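PDB 5JHH: Rho guanine nucleotide exchange factor 11 from Homo sapiens, which probably activates the small GTPase RhoA by promoting exchange of GDP for GTP through its tandem Dbl-homology and pleckstrin-homology domains. Local coordinates for residues T261-I264 / K268-D271; I333-K338 / Q343-V348; H273-E278 / V282-Q287; K253-G258 / M359-E364; K226-T231 / L247-R252. All coordinates share one frame; numbering follows the deposited sequence.

Interaction 1: residues T261-I264 / K268-D271; sequences TWRI and KTLD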
# COMPACT_ATOMS: atom_id res chain seq x y z
N THR A 261 0.70 -0.42 -26.12
CA THR A 261 1.21 -0.41 -27.48
C THR A 261 0.03 -0.38 -28.44
O THR A 261 -0.87 -1.20 -28.35
CB THR A 261 2.13 -1.62 -27.73
OG1 THR A 261 3.18 -1.62 -26.77
CG2 THR A 261 2.75 -1.53 -29.11
N TRP A 262 0.04 0.58 -29.34
CA TRP A 262 -0.99 0.74 -30.38
C TRP A 262 -0.67 0.03 -31.71
O TRP A 262 0.22 0.44 -32.45
CB TRP A 262 -1.10 2.22 -30.66
CG TRP A 262 -2.27 2.65 -31.43
CD1 TRP A 262 -3.26 1.87 -31.96
CD2 TRP A 262 -2.55 3.99 -31.80
NE1 TRP A 262 -4.17 2.68 -32.63
CE2 TRP A 262 -3.73 3.98 -32.55
CE3 TRP A 262 -1.91 5.21 -31.58
CZ2 TRP A 262 -4.32 5.15 -33.02
CZ3 TRP A 262 -2.47 6.37 -32.06
CH2 TRP A 262 -3.67 6.34 -32.77
N ARG A 263 -1.45 -1.01 -32.02
CA ARG A 263 -1.39 -1.72 -33.31
C ARG A 263 -2.20 -0.94 -34.35
O ARG A 263 -3.40 -1.15 -34.53
CB ARG A 263 -1.98 -3.13 -33.15
CG ARG A 263 -1.04 -4.26 -33.47
CD ARG A 263 -0.61 -5.04 -32.24
NE ARG A 263 -1.64 -5.96 -31.76
CZ ARG A 263 -1.41 -7.05 -31.03
NH1 ARG A 263 -0.18 -7.38 -30.69
NH2 ARG A 263 -2.42 -7.81 -30.61
N ILE A 264 -1.51 -0.03 -35.02
CA ILE A 264 -2.12 0.99 -35.86
C ILE A 264 -2.42 0.44 -37.29
O ILE A 264 -3.41 0.78 -37.92
CB ILE A 264 -1.21 2.24 -35.88
CG1 ILE A 264 -2.01 3.53 -36.06
CG2 ILE A 264 -0.10 2.12 -36.92
CD1 ILE A 264 -1.28 4.74 -35.55
N LYS A 268 2.79 -2.13 -38.23
CA LYS A 268 3.28 -0.95 -37.57
C LYS A 268 2.69 -0.90 -36.15
O LYS A 268 1.52 -1.24 -35.92
CB LYS A 268 2.90 0.29 -38.38
CG LYS A 268 3.41 1.61 -37.84
CD LYS A 268 2.83 2.75 -38.66
CE LYS A 268 3.05 4.12 -38.03
NZ LYS A 268 2.17 5.15 -38.65
N THR A 269 3.52 -0.52 -35.20
CA THR A 269 3.09 -0.30 -33.84
C THR A 269 3.62 1.03 -33.36
O THR A 269 4.59 1.55 -33.90
CB THR A 269 3.59 -1.41 -32.92
OG1 THR A 269 5.02 -1.45 -32.98
CG2 THR A 269 3.00 -2.76 -33.32
N LEU A 270 2.96 1.58 -32.36
CA LEU A 270 3.33 2.86 -31.81
C LEU A 270 3.27 2.68 -30.28
O LEU A 270 2.31 2.09 -29.74
CB LEU A 270 2.37 3.91 -32.34
CG LEU A 270 2.50 5.40 -31.99
CD1 LEU A 270 3.90 5.77 -31.51
CD2 LEU A 270 2.08 6.24 -33.19
N ASP A 271 4.34 3.05 -29.58
CA ASP A 271 4.40 2.84 -28.14
C ASP A 271 3.88 4.10 -27.47
O ASP A 271 4.37 5.18 -27.71
CB ASP A 271 5.82 2.53 -27.65
CG ASP A 271 6.12 1.03 -27.61
OD1 ASP A 271 5.21 0.19 -27.85
OD2 ASP A 271 7.29 0.70 -27.32

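Interaction 2: residues I333-K338 / Q343-V348; sequences IICTSK and QIYELV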
# COMPACT_ATOMS: atom_id res chain seq x y z
N ILE A 333 -10.87 -0.61 -28.92
CA ILE A 333 -11.77 0.47 -28.71
C ILE A 333 -12.40 0.85 -30.05
O ILE A 333 -11.71 1.15 -31.03
CB ILE A 333 -11.07 1.67 -28.10
CG1 ILE A 333 -10.44 1.24 -26.77
CG2 ILE A 333 -12.06 2.82 -27.92
CD1 ILE A 333 -9.53 2.28 -26.15
N ILE A 334 -13.73 0.84 -30.05
CA ILE A 334 -14.52 1.02 -31.24
C ILE A 334 -15.30 2.32 -31.12
O ILE A 334 -16.15 2.44 -30.25
CB ILE A 334 -15.50 -0.14 -31.37
CG1 ILE A 334 -14.72 -1.46 -31.27
CG2 ILE A 334 -16.30 -0.02 -32.66
CD1 ILE A 334 -15.56 -2.70 -31.51
N CYS A 335 -14.98 3.28 -31.99
CA CYS A 335 -15.61 4.59 -31.95
C CYS A 335 -16.96 4.49 -32.60
O CYS A 335 -17.08 3.90 -33.68
CB CYS A 335 -14.77 5.61 -32.70
SG CYS A 335 -13.02 5.61 -32.26
N THR A 336 -17.98 5.05 -31.96
CA THR A 336 -19.35 4.80 -32.36
C THR A 336 -20.02 5.98 -33.03
O THR A 336 -21.18 5.87 -33.46
CB THR A 336 -20.18 4.41 -31.15
OG1 THR A 336 -20.12 5.46 -30.17
CG2 THR A 336 -19.64 3.15 -30.55
N SER A 337 -19.33 7.11 -33.08
CA SER A 337 -19.78 8.26 -33.84
C SER A 337 -19.86 7.90 -35.32
O SER A 337 -18.90 7.36 -35.88
CB SER A 337 -18.78 9.41 -33.69
OG SER A 337 -18.89 10.32 -34.76
N LYS A 338 -21.00 8.18 -35.95
CA LYS A 338 -21.10 8.03 -37.42
C LYS A 338 -20.02 8.81 -38.20
O LYS A 338 -19.79 8.56 -39.39
CB LYS A 338 -22.49 8.41 -37.94
CG LYS A 338 -23.32 9.32 -37.04
CD LYS A 338 -24.53 8.59 -36.48
CE LYS A 338 -25.31 7.87 -37.59
NZ LYS A 338 -26.78 8.05 -37.52
N GLN A 343 -12.01 2.36 -38.59
CA GLN A 343 -11.04 1.57 -37.83
C GLN A 343 -11.18 1.63 -36.29
O GLN A 343 -11.60 2.62 -35.66
CB GLN A 343 -9.60 1.87 -38.27
CG GLN A 343 -9.30 1.54 -39.73
CD GLN A 343 -9.29 2.77 -40.64
OE1 GLN A 343 -9.92 3.80 -40.36
NE2 GLN A 343 -8.57 2.67 -41.74
N ILE A 344 -10.83 0.49 -35.73
CA ILE A 344 -10.86 0.23 -34.32
C ILE A 344 -9.46 0.54 -33.84
O ILE A 344 -8.51 0.23 -34.55
CB ILE A 344 -11.16 -1.27 -34.12
CG1 ILE A 344 -12.66 -1.51 -34.35
CG2 ILE A 344 -10.69 -1.77 -32.77
CD1 ILE A 344 -13.03 -2.96 -34.56
N TYR A 345 -9.35 1.12 -32.65
CA TYR A 345 -8.07 1.26 -31.95
C TYR A 345 -7.76 -0.06 -31.29
O TYR A 345 -8.57 -0.56 -30.49
CB TYR A 345 -8.13 2.32 -30.88
CG TYR A 345 -8.28 3.72 -31.41
CD1 TYR A 345 -9.49 4.19 -31.89
CD2 TYR A 345 -7.21 4.59 -31.40
CE1 TYR A 345 -9.62 5.51 -32.32
CE2 TYR A 345 -7.33 5.90 -31.81
CZ TYR A 345 -8.54 6.36 -32.28
OH TYR A 345 -8.61 7.68 -32.71
N GLU A 346 -6.62 -0.63 -31.65
CA GLU A 346 -6.24 -1.92 -31.09
C GLU A 346 -5.09 -1.64 -30.15
O GLU A 346 -4.04 -1.14 -30.58
CB GLU A 346 -5.80 -2.93 -32.17
CG GLU A 346 -5.32 -4.27 -31.57
CD GLU A 346 -5.00 -5.34 -32.61
OE1 GLU A 346 -5.06 -5.01 -33.83
OE2 GLU A 346 -4.70 -6.50 -32.21
N LEU A 347 -5.28 -1.97 -28.86
CA LEU A 347 -4.32 -1.58 -27.85
C LEU A 347 -3.79 -2.80 -27.14
O LEU A 347 -4.54 -3.77 -26.89
CB LEU A 347 -4.96 -0.59 -26.89
CG LEU A 347 -5.23 0.76 -27.54
CD1 LEU A 347 -6.07 1.60 -26.60
CD2 LEU A 347 -3.95 1.52 -27.87
N VAL A 348 -2.49 -2.76 -26.82
CA VAL A 348 -1.82 -3.91 -26.17
C VAL A 348 -1.15 -3.48 -24.85
O VAL A 348 -0.35 -2.57 -24.81
CB VAL A 348 -0.78 -4.59 -27.11
CG1 VAL A 348 -0.38 -5.98 -26.61
CG2 VAL A 348 -1.33 -4.71 -28.51

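Interaction 3: residues H273-E278 / V282-Q287; sequences HVLLLE and VLLQKQ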
# COMPACT_ATOMS: atom_id res chain seq x y z
N HIS A 273 2.06 6.31 -24.06
CA HIS A 273 1.60 6.44 -22.69
C HIS A 273 0.18 7.01 -22.64
O HIS A 273 -0.07 8.08 -23.17
CB HIS A 273 2.52 7.36 -21.93
CG HIS A 273 2.20 7.39 -20.48
ND1 HIS A 273 1.46 8.41 -19.92
CD2 HIS A 273 2.40 6.48 -19.51
CE1 HIS A 273 1.29 8.16 -18.64
NE2 HIS A 273 1.85 6.99 -18.36
N VAL A 274 -0.74 6.33 -21.97
CA VAL A 274 -2.13 6.72 -22.09
C VAL A 274 -2.82 7.06 -20.79
O VAL A 274 -2.65 6.38 -19.78
CB VAL A 274 -2.93 5.77 -23.04
CG1 VAL A 274 -2.09 4.62 -23.55
CG2 VAL A 274 -4.23 5.31 -22.43
N LEU A 275 -3.59 8.15 -20.82
CA LEU A 275 -4.33 8.61 -19.67
C LEU A 275 -5.77 8.27 -19.83
O LEU A 275 -6.35 8.64 -20.81
CB LEU A 275 -4.26 10.11 -19.54
CG LEU A 275 -2.88 10.74 -19.60
CD1 LEU A 275 -3.01 12.21 -19.26
CD2 LEU A 275 -1.88 10.02 -18.70
N LEU A 276 -6.35 7.62 -18.83
CA LEU A 276 -7.77 7.45 -18.78
C LEU A 276 -8.35 8.50 -17.83
O LEU A 276 -8.23 8.38 -16.63
CB LEU A 276 -8.14 6.04 -18.32
CG LEU A 276 -9.61 5.86 -18.02
CD1 LEU A 276 -10.48 6.38 -19.15
CD2 LEU A 276 -9.92 4.41 -17.71
N LEU A 277 -8.96 9.52 -18.40
CA LEU A 277 -9.64 10.54 -17.62
C LEU A 277 -11.13 10.20 -17.47
O LEU A 277 -11.58 9.13 -17.87
CB LEU A 277 -9.47 11.88 -18.29
CG LEU A 277 -8.05 12.15 -18.77
CD1 LEU A 277 -7.94 13.58 -19.26
CD2 LEU A 277 -7.00 11.87 -17.70
N GLU A 278 -11.88 11.09 -16.86
CA GLU A 278 -13.27 10.81 -16.60
C GLU A 278 -14.09 10.73 -17.89
O GLU A 278 -15.00 9.89 -18.06
CB GLU A 278 -13.84 11.91 -15.75
CG GLU A 278 -13.58 11.70 -14.28
CD GLU A 278 -14.35 12.71 -13.45
OE1 GLU A 278 -14.45 13.89 -13.90
OE2 GLU A 278 -14.83 12.30 -12.36
N VAL A 282 -6.79 9.58 -23.58
CA VAL A 282 -5.84 10.41 -24.33
C VAL A 282 -4.56 9.64 -24.58
O VAL A 282 -3.99 9.03 -23.67
CB VAL A 282 -5.59 11.85 -23.75
CG1 VAL A 282 -6.61 12.25 -22.70
CG2 VAL A 282 -4.20 12.03 -23.22
N LEU A 283 -4.15 9.62 -25.85
CA LEU A 283 -3.03 8.83 -26.31
C LEU A 283 -1.82 9.74 -26.55
O LEU A 283 -1.88 10.70 -27.33
CB LEU A 283 -3.38 8.10 -27.59
CG LEU A 283 -4.70 7.33 -27.57
CD1 LEU A 283 -5.08 6.89 -28.97
CD2 LEU A 283 -4.60 6.13 -26.66
N LEU A 284 -0.74 9.47 -25.82
CA LEU A 284 0.39 10.35 -25.85
C LEU A 284 1.58 9.57 -26.29
O LEU A 284 1.70 8.37 -26.00
CB LEU A 284 0.64 10.97 -24.49
CG LEU A 284 -0.45 11.88 -23.93
CD1 LEU A 284 -0.13 12.28 -22.49
CD2 LEU A 284 -0.59 13.12 -24.79
N GLN A 285 2.46 10.28 -26.98
CA GLN A 285 3.75 9.75 -27.36
C GLN A 285 4.82 10.37 -26.51
O GLN A 285 4.86 11.58 -26.34
CB GLN A 285 4.00 10.08 -28.82
CG GLN A 285 4.85 9.07 -29.54
CD GLN A 285 4.89 9.36 -31.02
OE1 GLN A 285 4.21 10.27 -31.51
NE2 GLN A 285 5.71 8.61 -31.74
N LYS A 286 5.68 9.54 -25.93
CA LYS A 286 6.78 10.04 -25.14
C LYS A 286 7.83 10.46 -26.16
O LYS A 286 8.05 9.77 -27.15
CB LYS A 286 7.35 8.97 -24.19
CG LYS A 286 6.49 8.67 -22.96
CD LYS A 286 7.28 8.70 -21.63
CE LYS A 286 6.63 7.83 -20.53
NZ LYS A 286 6.49 8.44 -19.16
N GLN A 287 8.45 11.61 -25.94
CA GLN A 287 9.38 12.19 -26.90
C GLN A 287 10.29 13.06 -26.09
O GLN A 287 9.98 14.23 -25.84
CB GLN A 287 8.59 13.01 -27.92
CG GLN A 287 9.28 14.23 -28.51
CD GLN A 287 10.05 13.91 -29.76
OE1 GLN A 287 11.26 13.72 -29.71
NE2 GLN A 287 9.35 13.84 -30.89

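Interaction 4: residues K253-G258 / M359-E364; sequences KMIHEG and MELLEE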
# COMPACT_ATOMS: atom_id res chain seq x y z
N LYS A 253 -10.41 14.78 -13.93
CA LYS A 253 -9.92 13.78 -13.04
C LYS A 253 -9.32 12.58 -13.79
O LYS A 253 -9.82 12.18 -14.83
CB LYS A 253 -11.03 13.36 -12.08
CG LYS A 253 -11.25 14.34 -10.94
CD LYS A 253 -12.54 14.04 -10.20
CE LYS A 253 -12.43 12.76 -9.41
NZ LYS A 253 -13.46 12.72 -8.33
N MET A 254 -8.23 12.05 -13.25
CA MET A 254 -7.62 10.86 -13.79
C MET A 254 -8.11 9.63 -13.08
O MET A 254 -8.14 9.58 -11.87
CB MET A 254 -6.13 10.93 -13.62
CG MET A 254 -5.43 9.73 -14.27
SD MET A 254 -3.72 10.12 -14.63
CE MET A 254 -3.08 10.48 -13.01
N ILE A 255 -8.43 8.61 -13.85
CA ILE A 255 -8.83 7.35 -13.30
C ILE A 255 -7.68 6.40 -13.30
O ILE A 255 -7.51 5.60 -12.37
CB ILE A 255 -9.98 6.77 -14.14
CG1 ILE A 255 -11.19 7.74 -14.10
CG2 ILE A 255 -10.34 5.36 -13.71
CD1 ILE A 255 -12.51 7.19 -14.63
N HIS A 256 -6.89 6.43 -14.37
CA HIS A 256 -5.85 5.44 -14.57
C HIS A 256 -4.87 5.97 -15.59
O HIS A 256 -5.17 6.92 -16.28
CB HIS A 256 -6.45 4.12 -15.05
CG HIS A 256 -5.52 2.97 -14.94
ND1 HIS A 256 -5.11 2.23 -16.03
CD2 HIS A 256 -4.92 2.41 -13.86
CE1 HIS A 256 -4.30 1.27 -15.62
NE2 HIS A 256 -4.16 1.37 -14.31
N GLU A 257 -3.67 5.41 -15.61
CA GLU A 257 -2.68 5.74 -16.63
C GLU A 257 -1.73 4.56 -16.82
O GLU A 257 -1.70 3.63 -16.02
CB GLU A 257 -1.93 7.01 -16.25
CG GLU A 257 -1.07 6.85 -15.02
CD GLU A 257 -0.08 7.96 -14.82
OE1 GLU A 257 0.21 8.73 -15.76
OE2 GLU A 257 0.48 8.02 -13.70
N GLY A 258 -0.98 4.57 -17.90
CA GLY A 258 -0.19 3.42 -18.19
C GLY A 258 0.31 3.36 -19.61
O GLY A 258 -0.23 4.00 -20.51
N MET A 359 -9.25 -2.91 -18.97
CA MET A 359 -10.60 -3.14 -19.44
C MET A 359 -11.65 -2.89 -18.37
O MET A 359 -12.69 -2.28 -18.64
CB MET A 359 -10.75 -4.54 -19.96
CG MET A 359 -10.51 -4.62 -21.46
SD MET A 359 -11.79 -5.51 -22.38
CE MET A 359 -12.18 -6.88 -21.29
N GLU A 360 -11.41 -3.38 -17.16
CA GLU A 360 -12.34 -3.19 -16.08
C GLU A 360 -12.56 -1.69 -15.93
O GLU A 360 -13.68 -1.23 -15.88
CB GLU A 360 -11.77 -3.78 -14.81
CG GLU A 360 -12.76 -4.04 -13.70
CD GLU A 360 -12.10 -4.77 -12.52
OE1 GLU A 360 -12.52 -5.91 -12.22
OE2 GLU A 360 -11.14 -4.22 -11.92
N LEU A 361 -11.48 -0.91 -15.96
CA LEU A 361 -11.62 0.48 -15.69
C LEU A 361 -12.21 1.21 -16.88
O LEU A 361 -13.00 2.11 -16.71
CB LEU A 361 -10.30 1.10 -15.26
CG LEU A 361 -9.74 0.56 -13.92
CD1 LEU A 361 -8.26 0.88 -13.83
CD2 LEU A 361 -10.50 1.16 -12.74
N LEU A 362 -11.84 0.78 -18.08
CA LEU A 362 -12.39 1.39 -19.28
C LEU A 362 -13.88 1.17 -19.36
O LEU A 362 -14.62 2.09 -19.60
CB LEU A 362 -11.74 0.83 -20.53
CG LEU A 362 -10.45 1.53 -20.93
CD1 LEU A 362 -9.65 0.69 -21.91
CD2 LEU A 362 -10.75 2.90 -21.51
N GLU A 363 -14.33 -0.05 -19.13
CA GLU A 363 -15.76 -0.30 -19.19
C GLU A 363 -16.51 0.55 -18.15
O GLU A 363 -17.53 1.16 -18.46
CB GLU A 363 -16.03 -1.80 -19.01
CG GLU A 363 -15.59 -2.68 -20.19
CD GLU A 363 -15.71 -4.18 -19.90
OE1 GLU A 363 -15.52 -4.59 -18.73
OE2 GLU A 363 -15.97 -4.96 -20.84
N GLU A 364 -15.99 0.60 -16.92
CA GLU A 364 -16.65 1.36 -15.85
C GLU A 364 -16.76 2.82 -16.28
O GLU A 364 -17.83 3.43 -16.24
CB GLU A 364 -15.88 1.16 -14.51
CG GLU A 364 -16.40 1.93 -13.29
CD GLU A 364 -17.85 1.60 -12.85
OE1 GLU A 364 -18.51 0.70 -13.44
OE2 GLU A 364 -18.34 2.26 -11.90

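Interaction 5: residues K226-T231 / L247-R252; sequences KRLDAT and LDLTTR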
# COMPACT_ATOMS: atom_id res chain seq x y z
N LYS A 226 2.43 20.97 -18.28
CA LYS A 226 3.69 21.60 -18.69
C LYS A 226 4.39 20.90 -19.85
O LYS A 226 4.92 21.54 -20.73
CB LYS A 226 4.67 21.67 -17.50
CG LYS A 226 4.41 22.85 -16.57
CD LYS A 226 5.18 22.77 -15.26
CE LYS A 226 4.49 23.62 -14.19
NZ LYS A 226 5.42 24.13 -13.14
N ARG A 227 4.41 19.57 -19.81
CA ARG A 227 5.12 18.78 -20.79
C ARG A 227 4.27 18.43 -21.97
O ARG A 227 4.73 17.76 -22.91
CB ARG A 227 5.54 17.49 -20.16
CG ARG A 227 6.52 17.67 -19.02
CD ARG A 227 6.54 16.42 -18.17
NE ARG A 227 6.69 15.24 -18.99
CZ ARG A 227 6.62 14.00 -18.49
NH1 ARG A 227 6.36 13.80 -17.20
NH2 ARG A 227 6.78 12.96 -19.29
N LEU A 228 3.01 18.81 -21.90
CA LEU A 228 2.09 18.57 -22.98
C LEU A 228 2.43 19.49 -24.12
O LEU A 228 2.55 20.70 -23.93
CB LEU A 228 0.67 18.87 -22.56
CG LEU A 228 -0.46 18.49 -23.53
CD1 LEU A 228 -0.57 16.99 -23.77
CD2 LEU A 228 -1.78 19.03 -23.02
N ASP A 229 2.53 18.88 -25.29
CA ASP A 229 2.61 19.59 -26.55
C ASP A 229 1.45 19.09 -27.40
O ASP A 229 1.50 17.97 -27.89
CB ASP A 229 3.95 19.26 -27.21
CG ASP A 229 4.08 19.80 -28.64
OD1 ASP A 229 3.06 20.11 -29.29
OD2 ASP A 229 5.23 19.86 -29.11
N ALA A 230 0.41 19.91 -27.52
CA ALA A 230 -0.72 19.63 -28.41
C ALA A 230 -0.64 20.54 -29.65
O ALA A 230 -1.63 21.14 -30.07
CB ALA A 230 -2.04 19.87 -27.69
N THR A 231 0.56 20.63 -30.22
CA THR A 231 0.85 21.61 -31.25
C THR A 231 0.36 21.13 -32.62
O THR A 231 -0.41 21.81 -33.28
CB THR A 231 2.35 21.95 -31.25
OG1 THR A 231 2.49 23.36 -31.27
CG2 THR A 231 3.14 21.28 -32.39
N LEU A 247 -6.41 21.32 -25.13
CA LEU A 247 -6.65 20.35 -24.06
C LEU A 247 -5.88 20.67 -22.79
O LEU A 247 -4.64 20.70 -22.80
CB LEU A 247 -6.25 18.94 -24.51
CG LEU A 247 -6.38 17.89 -23.40
CD1 LEU A 247 -7.81 17.79 -22.91
CD2 LEU A 247 -5.86 16.53 -23.82
N ASP A 248 -6.62 20.85 -21.70
CA ASP A 248 -6.03 21.15 -20.41
C ASP A 248 -6.24 20.02 -19.41
O ASP A 248 -7.32 19.87 -18.86
CB ASP A 248 -6.61 22.42 -19.83
CG ASP A 248 -5.88 22.84 -18.59
OD1 ASP A 248 -5.12 22.01 -18.04
OD2 ASP A 248 -6.03 24.01 -18.18
N LEU A 249 -5.18 19.26 -19.13
CA LEU A 249 -5.30 18.11 -18.25
C LEU A 249 -5.72 18.50 -16.83
O LEU A 249 -6.40 17.75 -16.16
CB LEU A 249 -3.99 17.34 -18.20
CG LEU A 249 -3.50 16.88 -19.57
CD1 LEU A 249 -2.15 16.21 -19.43
CD2 LEU A 249 -4.49 15.95 -20.24
N THR A 250 -5.33 19.69 -16.40
CA THR A 250 -5.56 20.18 -15.07
C THR A 250 -7.03 20.21 -14.66
O THR A 250 -7.31 20.27 -13.47
CB THR A 250 -4.95 21.58 -14.93
OG1 THR A 250 -3.53 21.43 -14.85
CG2 THR A 250 -5.45 22.34 -13.68
N THR A 251 -7.96 20.17 -15.60
CA THR A 251 -9.38 20.43 -15.28
C THR A 251 -10.21 19.16 -15.24
O THR A 251 -11.43 19.21 -15.21
CB THR A 251 -10.00 21.33 -16.34
OG1 THR A 251 -9.96 20.63 -17.59
CG2 THR A 251 -9.21 22.70 -16.44
N ARG A 252 -9.54 18.01 -15.27
CA ARG A 252 -10.22 16.72 -15.31
C ARG A 252 -9.66 15.81 -14.26
O ARG A 252 -8.55 16.00 -13.77
CB ARG A 252 -10.06 16.06 -16.68
CG ARG A 252 -10.75 16.82 -17.79
CD ARG A 252 -9.84 17.06 -18.99
NE ARG A 252 -10.47 17.88 -20.02
CZ ARG A 252 -11.58 17.52 -20.66
NH1 ARG A 252 -12.18 16.39 -20.36
NH2 ARG A 252 -12.09 18.30 -21.59

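Interaction 1: residues T261-I264 / K268-D271
W262 and L270 face each other as a hydrogen-bonded pair between two antiparallel strands, whose short segments run at 160° to one another with axes 4.6 Å apart. W262 N donates to L270 O over 2.8 Å, almost in line with the carbonyl. The return bond from L270 N to W262 O is longer, 3.0 Å, and comes in tilted from the carbonyl plane. Further on, I264 N reaches K268 O only weakly as the strands near their three-residue connection. This is the first beta hairpin of the PH domain, and its two faces differ in chemistry. On one, T261 and D271 point the same way, and T261 OG1 bonds to D271 OD1 on the syn side at 2.9 Å, standing 32° out of the carboxylate plane. A threonine suits the site: with CG2 anti to the backbone N, its methyl turns to T269 CB (3.9 Å) while the hydroxyl serves the acid. R263, also on this face, sends its guanidinium to D327 and E346. The other face is apolar, with W262 CB 4.2 Å from L270 CB. I264, just past the strand, packs both ways: CD1 over the rim of the W262 ring, CG2 tightly against K268 CD (3.5 Å), the lysine lying extended alongside.

Interaction 2: residues I333-K338 / Q343-V348
With C335 SG and the Y345 ring each set anti to their own carbonyl carbon (chi1 -49° and -68°), the thiol and the aromatic ring are brought together on one face of the hairpin. They belong to the hairpin of strands 330-335 and 345-348, the last two strands of the PH-domain sheet before its C-terminal helix. The sulfur stands at the ring's edge, 78° off the normal, and C335 SG comes within 3.4 Å of Y345 CE1; this is a sulfur-aromatic contact, for which a small polarisable cysteine is well suited. I333 and Y345 form the hydrogen-bonded pair behind it. I333 N donates to Y345 O over 2.8 Å, and Y345 N answers to I333 O over 2.9 Å, both donors lying in the carbonyl planes. I333 O also lies at the edge of the Y345 ring, in its plane. The buried tyrosine bonds through OH to the backbone O of S311, and L314 packs beside its ring. On the reverse side of the hairpin, I334 and I344 run alongside each other, CG1 of I334 being 3.7 Å from CG1 of I344, two beta-branched residues well fitted to extended backbone. I333, which also packs on V319 and I321, crosses L347 obliquely, and I333 CD1 meets L347 CD1 at 3.6 Å.

Interaction 3: residues H273-E278 / V282-Q287
V282 O is gripped twice from across the strands: L275 N donates to it over 3.0 Å in the carbonyl plane, and V274 CA makes a longer CH contact with it at 3.4 Å. V282 N gives a nearly straight bond (169°) back to L275 O, so the pair is locked both ways in this antiparallel hairpin of the PH domain, formed by strands 269-277 and 280-287. The bonds between H273 and L284, two residues along, are more bent, with both donors tilted from the carbonyl planes. L275 and V282 share one face of the sheet, where the valine divides its two methyls: CG2 lies 4.1 Å from L275 CG, and CG1 is 3.9 Å from L277 CD1. With both methyls gone, as in an alanine here, L275 and L277 would probably lose their shared partner and a gap would be likely to open between them. L284 continues this apolar face, its CD1 touching L275 CG, before it gives way to H273 and the long, exposed K286 chain, suited to a solvent-facing end. V274 and L283 occupy the opposite face, V274 lying against W358 of the C-terminal helix; across the strands the branching carbon V274 CB meets L283 CD2 at 4.0 Å.

Interaction 4: residues K253-G258 / M359-E364
L361 presents one methyl to the imidazole of H256, and the two side chains cross at about a right angle. The methyl, CD1, sits 3.6 Å above the ring plane, offset toward the rim, and is 3.6 Å from H256 CG. At 3.8 Å from the centroid and 22° off the normal, it makes a CH-pi contact. H256 offers this face because its CG is anti to the backbone N (chi1 -165°), which swings the ring out from the strand toward the helix. The leucine's other methyl, CD2, turns to I255 CG2 at a looser 4.3 Å, so one forked side chain engages two successive residues. Neighbours in a regular strand would point to opposite faces; here a classic beta bulge, in which I255 and H256 both stand opposite L276, lets both lean toward the helix. H256 NE2 makes a weak hydrogen bond to a glycerol probably from the crystallisation liquor, and W358 meets the imidazole edge-to-face. Were the imidazole cut back to an alanine here, L361 CD1 would be likely to lose the ring face it rests on, and W358 its edge-to-face partner. The contact joins helix 352-368, which closes one end of the curled PH-domain barrel, to strand 254-263; L276 of strand 269-277 fills in beside L361, while M359 and L362 reach I321 and F331 on strands 319-323 and 330-335.

Interaction 5: residues K226-T231 / L247-R252
L228 lays its CD2 methyl against the backbone of L247, 3.3 Å from L247 O, and reaches on to L249 CG at 4.4 Å. Its CG is anti to the backbone N (chi1 -172°), which carries the forked end across to the 247-252 segment. The three leucine side chains are apolar, as suits a buried site where the strand following the long helix meets the loop before strand 254-263, yet the nearest meeting is methyl on carbonyl oxygen, with the L247 side chain standing farther off. This is the junction at which the long last helix of the Dbl-homology domain, 189-227, passes into the PH domain. The 247-252 segment holds its shape through its own polar groups. D248 OD1 accepts from T250 N over 2.8 Å, from above the carboxylate plane, making an Asx turn that leads into the short 3-10 turn at 249-250. T251 OG1 bonds to D248 O at 3.0 Å in the carbonyl plane, so a short acid and a hydroxyl hold the turn, within which L249 points toward L228. From the helix, Q225 reaches the same loop with both ends of its amide, donating to L247 O and accepting from L249 N. Around the contact, L228 packs on L284 of strand 280-287, L249 rests on Y224 of the helix, and strand 228-229 pairs in parallel with strand 290-292.

All five contacts belong to the PH-domain end of the chain and reach one curved sheet. Interactions 1 and 2 meet where strands 254-263 and 345-348 pair: T261 O lies 2.7 Å from V348 N, and W262 CZ2 packs 3.3 Å from Y345 CE2. Interaction 3 continues strand 269-277 from interaction 1 and adjoins interaction 4 through V274 N and G258 O, 2.8 Å apart. Interaction 5 ties this sheet to the Dbl-homology helix, its centre about 10 Å from that of interaction 3, with L249 CD1 4.1 Å from L275 CD1. The bound glycerol lies beside H256 of interaction 4.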